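PDB 5BPZ: Anapc5 protein, which is a subunit of the anaphase-promoting complex (APC/C), the large cell-cycle ubiquitin ligase, in which it probably serves as a scaffold component. Local coordinates for residues S36-I50 / C84-K96. Residues are numbered along the deposited sequence; the frame is centred on the assembly and turned at random.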
# COMPACT_ATOMS: atom_id res chain seq x y z
N SER A 36 0.81 -1.86 -1.87
CA SER A 36 1.45 -1.96 -0.56
C SER A 36 1.80 -0.57 0.00
O SER A 36 1.67 -0.33 1.20
CB SER A 36 2.67 -2.87 -0.66
OG SER A 36 2.27 -4.13 -1.16
N VAL A 37 2.18 0.36 -0.88
CA VAL A 37 2.47 1.75 -0.52
C VAL A 37 1.16 2.46 -0.13
O VAL A 37 1.14 3.19 0.86
CB VAL A 37 3.28 2.48 -1.62
CG1 VAL A 37 3.43 3.97 -1.29
CG2 VAL A 37 4.66 1.84 -1.79
N LEU A 38 0.07 2.19 -0.86
CA LEU A 38 -1.26 2.73 -0.55
C LEU A 38 -1.71 2.22 0.81
O LEU A 38 -2.20 3.02 1.60
CB LEU A 38 -2.29 2.35 -1.64
CG LEU A 38 -2.09 2.97 -3.03
CD1 LEU A 38 -3.02 2.33 -4.04
CD2 LEU A 38 -2.29 4.51 -3.02
N VAL A 39 -1.50 0.92 1.11
CA VAL A 39 -1.81 0.26 2.40
C VAL A 39 -0.99 0.98 3.49
O VAL A 39 -1.54 1.32 4.54
CB VAL A 39 -1.49 -1.27 2.35
CG1 VAL A 39 -1.44 -1.88 3.75
CG2 VAL A 39 -2.49 -2.02 1.47
N LEU A 40 0.30 1.24 3.23
CA LEU A 40 1.17 1.96 4.15
C LEU A 40 0.65 3.38 4.42
O LEU A 40 0.58 3.79 5.58
CB LEU A 40 2.62 1.97 3.66
CG LEU A 40 3.59 2.91 4.37
CD1 LEU A 40 3.80 2.51 5.82
CD2 LEU A 40 4.90 2.95 3.64
N LEU A 41 0.25 4.10 3.36
CA LEU A 41 -0.28 5.46 3.51
C LEU A 41 -1.57 5.43 4.32
O LEU A 41 -1.72 6.25 5.23
CB LEU A 41 -0.49 6.15 2.15
CG LEU A 41 0.79 6.55 1.41
CD1 LEU A 41 0.49 6.86 -0.06
CD2 LEU A 41 1.47 7.74 2.09
N SER A 42 -2.43 4.44 4.07
CA SER A 42 -3.68 4.27 4.81
C SER A 42 -3.42 3.99 6.30
O SER A 42 -4.00 4.66 7.16
CB SER A 42 -4.52 3.16 4.19
OG SER A 42 -5.73 2.99 4.88
N GLU A 43 -2.53 3.01 6.59
CA GLU A 43 -2.15 2.63 7.95
C GLU A 43 -1.47 3.75 8.71
O GLU A 43 -1.65 3.86 9.92
CB GLU A 43 -1.31 1.34 7.96
CG GLU A 43 -2.10 0.09 7.57
CD GLU A 43 -3.41 -0.11 8.31
OE1 GLU A 43 -3.41 -0.09 9.56
OE2 GLU A 43 -4.46 -0.24 7.63
N MET A 44 -0.71 4.59 8.00
CA MET A 44 -0.04 5.73 8.62
C MET A 44 -1.06 6.77 9.11
O MET A 44 -0.91 7.28 10.21
CB MET A 44 0.96 6.37 7.66
CG MET A 44 2.31 5.71 7.69
SD MET A 44 3.33 6.20 6.28
CE MET A 44 3.94 7.80 6.88
N SER A 45 -2.10 7.06 8.30
CA SER A 45 -3.11 8.04 8.67
C SER A 45 -4.00 7.58 9.83
O SER A 45 -4.48 8.40 10.59
CB SER A 45 -3.95 8.46 7.46
OG SER A 45 -4.63 7.36 6.89
N LYS A 46 -4.18 6.27 9.98
CA LYS A 46 -5.02 5.65 11.00
C LYS A 46 -4.31 5.41 12.33
O LYS A 46 -4.99 5.17 13.33
CB LYS A 46 -5.57 4.31 10.46
CG LYS A 46 -6.64 4.46 9.38
CD LYS A 46 -6.76 3.20 8.51
CE LYS A 46 -7.79 2.21 9.03
NZ LYS A 46 -7.75 0.93 8.28
N ASN A 47 -2.96 5.40 12.35
CA ASN A 47 -2.14 5.12 13.54
C ASN A 47 -2.60 5.91 14.78
O ASN A 47 -2.49 7.13 14.83
CB ASN A 47 -0.66 5.38 13.23
CG ASN A 47 0.34 4.82 14.21
OD1 ASN A 47 0.02 4.42 15.34
ND2 ASN A 47 1.61 4.83 13.81
N THR A 48 -3.14 5.19 15.77
CA THR A 48 -3.65 5.79 17.01
C THR A 48 -2.54 6.03 18.07
O THR A 48 -2.83 6.59 19.12
CB THR A 48 -4.76 4.89 17.60
OG1 THR A 48 -4.18 3.62 17.94
CG2 THR A 48 -5.95 4.70 16.65
N LYS A 49 -1.31 5.59 17.80
CA LYS A 49 -0.21 5.66 18.77
C LYS A 49 0.76 6.82 18.55
O LYS A 49 1.66 7.01 19.38
CB LYS A 49 0.53 4.32 18.85
CG LYS A 49 -0.36 3.18 19.34
CD LYS A 49 0.42 1.89 19.48
CE LYS A 49 -0.48 0.75 19.87
NZ LYS A 49 0.26 -0.54 19.93
N ILE A 50 0.56 7.62 17.50
CA ILE A 50 1.38 8.81 17.23
C ILE A 50 0.49 10.02 16.95
O ILE A 50 -0.65 9.87 16.49
CB ILE A 50 2.48 8.61 16.15
CG1 ILE A 50 1.89 8.45 14.74
CG2 ILE A 50 3.45 7.45 16.51
CD1 ILE A 50 2.87 8.78 13.66
N CYS A 84 8.48 3.45 11.17
CA CYS A 84 7.14 3.28 11.74
C CYS A 84 7.04 1.83 12.30
O CYS A 84 6.41 0.98 11.67
CB CYS A 84 6.06 3.54 10.69
SG CYS A 84 6.27 5.06 9.72
N PRO A 85 7.69 1.50 13.45
CA PRO A 85 7.65 0.10 13.93
C PRO A 85 6.26 -0.48 14.19
O PRO A 85 6.07 -1.69 14.00
CB PRO A 85 8.50 0.14 15.20
CG PRO A 85 9.33 1.36 15.08
CD PRO A 85 8.49 2.35 14.35
N ASN A 86 5.28 0.37 14.57
CA ASN A 86 3.89 -0.01 14.83
C ASN A 86 3.20 -0.52 13.55
O ASN A 86 2.83 -1.70 13.49
CB ASN A 86 3.07 1.18 15.39
CG ASN A 86 3.69 1.98 16.52
OD1 ASN A 86 3.96 1.46 17.61
ND2 ASN A 86 3.80 3.29 16.32
N VAL A 87 3.10 0.36 12.53
CA VAL A 87 2.37 0.12 11.29
C VAL A 87 2.99 -0.96 10.39
O VAL A 87 2.26 -1.50 9.58
CB VAL A 87 2.03 1.40 10.46
CG1 VAL A 87 1.42 2.50 11.33
CG2 VAL A 87 3.22 1.93 9.68
N SER A 88 4.30 -1.28 10.50
CA SER A 88 4.94 -2.31 9.66
C SER A 88 4.17 -3.64 9.64
O SER A 88 3.89 -4.16 8.55
CB SER A 88 6.39 -2.54 10.08
OG SER A 88 6.46 -2.98 11.42
N SER A 89 3.76 -4.13 10.83
CA SER A 89 3.00 -5.37 10.98
C SER A 89 1.60 -5.21 10.43
O SER A 89 1.11 -6.11 9.76
CB SER A 89 2.94 -5.80 12.45
OG SER A 89 4.21 -6.20 12.92
N SER A 90 0.96 -4.06 10.70
CA SER A 90 -0.40 -3.76 10.25
C SER A 90 -0.47 -3.73 8.73
O SER A 90 -1.46 -4.18 8.15
CB SER A 90 -0.88 -2.43 10.82
OG SER A 90 -0.82 -2.44 12.24
N VAL A 91 0.58 -3.19 8.09
CA VAL A 91 0.72 -3.12 6.64
C VAL A 91 0.84 -4.55 6.10
O VAL A 91 0.09 -4.93 5.21
CB VAL A 91 1.94 -2.23 6.23
CG1 VAL A 91 2.28 -2.40 4.75
CG2 VAL A 91 1.68 -0.77 6.56
N HIS A 92 1.77 -5.34 6.70
CA HIS A 92 2.04 -6.72 6.33
C HIS A 92 0.80 -7.63 6.40
O HIS A 92 0.51 -8.33 5.42
CB HIS A 92 3.21 -7.28 7.17
CG HIS A 92 3.56 -8.70 6.85
ND1 HIS A 92 4.23 -9.03 5.69
CD2 HIS A 92 3.28 -9.83 7.53
CE1 HIS A 92 4.35 -10.35 5.72
NE2 HIS A 92 3.79 -10.88 6.80
N ILE A 93 0.04 -7.56 7.52
CA ILE A 93 -1.17 -8.36 7.74
C ILE A 93 -2.32 -7.90 6.83
O ILE A 93 -3.14 -8.73 6.44
CB ILE A 93 -1.58 -8.44 9.26
CG1 ILE A 93 -0.41 -8.88 10.19
CG2 ILE A 93 -2.83 -9.30 9.50
CD1 ILE A 93 0.10 -10.35 10.07
N ARG A 94 -2.40 -6.60 6.51
CA ARG A 94 -3.46 -6.09 5.62
C ARG A 94 -3.30 -6.68 4.21
O ARG A 94 -4.30 -7.06 3.60
CB ARG A 94 -3.49 -4.55 5.59
CG ARG A 94 -4.52 -3.97 4.63
CD ARG A 94 -5.71 -3.37 5.35
NE ARG A 94 -5.50 -1.95 5.58
CZ ARG A 94 -6.28 -0.99 5.09
NH1 ARG A 94 -7.35 -1.29 4.37
NH2 ARG A 94 -6.00 0.29 5.33
N ILE A 95 -2.06 -6.73 3.70
CA ILE A 95 -1.75 -7.31 2.39
C ILE A 95 -2.01 -8.81 2.46
O ILE A 95 -2.71 -9.33 1.59
CB ILE A 95 -0.31 -6.94 1.91
CG1 ILE A 95 -0.24 -5.43 1.60
CG2 ILE A 95 0.12 -7.77 0.68
CD1 ILE A 95 1.09 -4.81 2.02
N LYS A 96 -1.55 -9.47 3.54
CA LYS A 96 -1.77 -10.89 3.83
C LYS A 96 -3.27 -11.27 3.71
O LYS A 96 -3.59 -12.24 3.04
CB LYS A 96 -1.27 -11.23 5.25
CG LYS A 96 -1.42 -12.70 5.66
CD LYS A 96 -1.36 -12.85 7.17
CE LYS A 96 -0.34 -13.86 7.63
NZ LYS A 96 -0.75 -15.25 7.32
O HOH W 1 4.86 4.18 13.89
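Glu43 OE2 is gripped by two nitrogens of Arg94, NE at 2.9 Å and NH2 at 2.8 Å, in a side-on salt bridge that converges on a single oxygen. NH2 comes nearly along the C-O axis of OE2, whereas NE arrives on the anti side, tilted well out of the carboxylate plane, and the carboxylate and guanidinium planes stand 87° apart. Bends at chi2 and chi3 carry the Arg94 chain across the gap, its CG passing Val39 CG1, and bring the NE/NH2 edge of the guanidinium to Glu43 OE2, 22° out of its plane. Ser42 OG lies in the guanidinium plane, 2.8 Å from Arg94 NH2, but that hydrogen bond is weak and bent. Lys46 NZ lies over one face of the same group and forms a longer ion pair with Glu43 OE2, at 3.6 Å, so that the shared carboxylate probably offsets the closeness of the two cations.

Beneath this network the two helices run roughly antiparallel, at 131°, and pack through knobs into holes. Glu43 sits among Val87, Ser90, Val91 and Arg94; Val91 enters the hole formed by Ser36, Val39, Leu40 and Glu43. Val91 CG2 lies 3.7 Å from Leu40 CA, while Val91 CG1 meets Val39 CG1. Leu40 and Val87 cross at about a right angle, with Leu40 CD1 touching Val87 CG2, and Val80 of helix 73-83 touches both. Farther along the chain, Asn47 ND2 packs on Val87 CG1, and a water links it weakly to Asn86 ND2. Asn47 OD1 accepts the backbone N of Lys49 in an Asx turn.

The contact thus joins two helices of the all-helical Apc5 N-terminal domain through a buried aliphatic seam, bordered by a partly exposed ionic cluster in which one carboxylate oxygen probably anchors two positive charges.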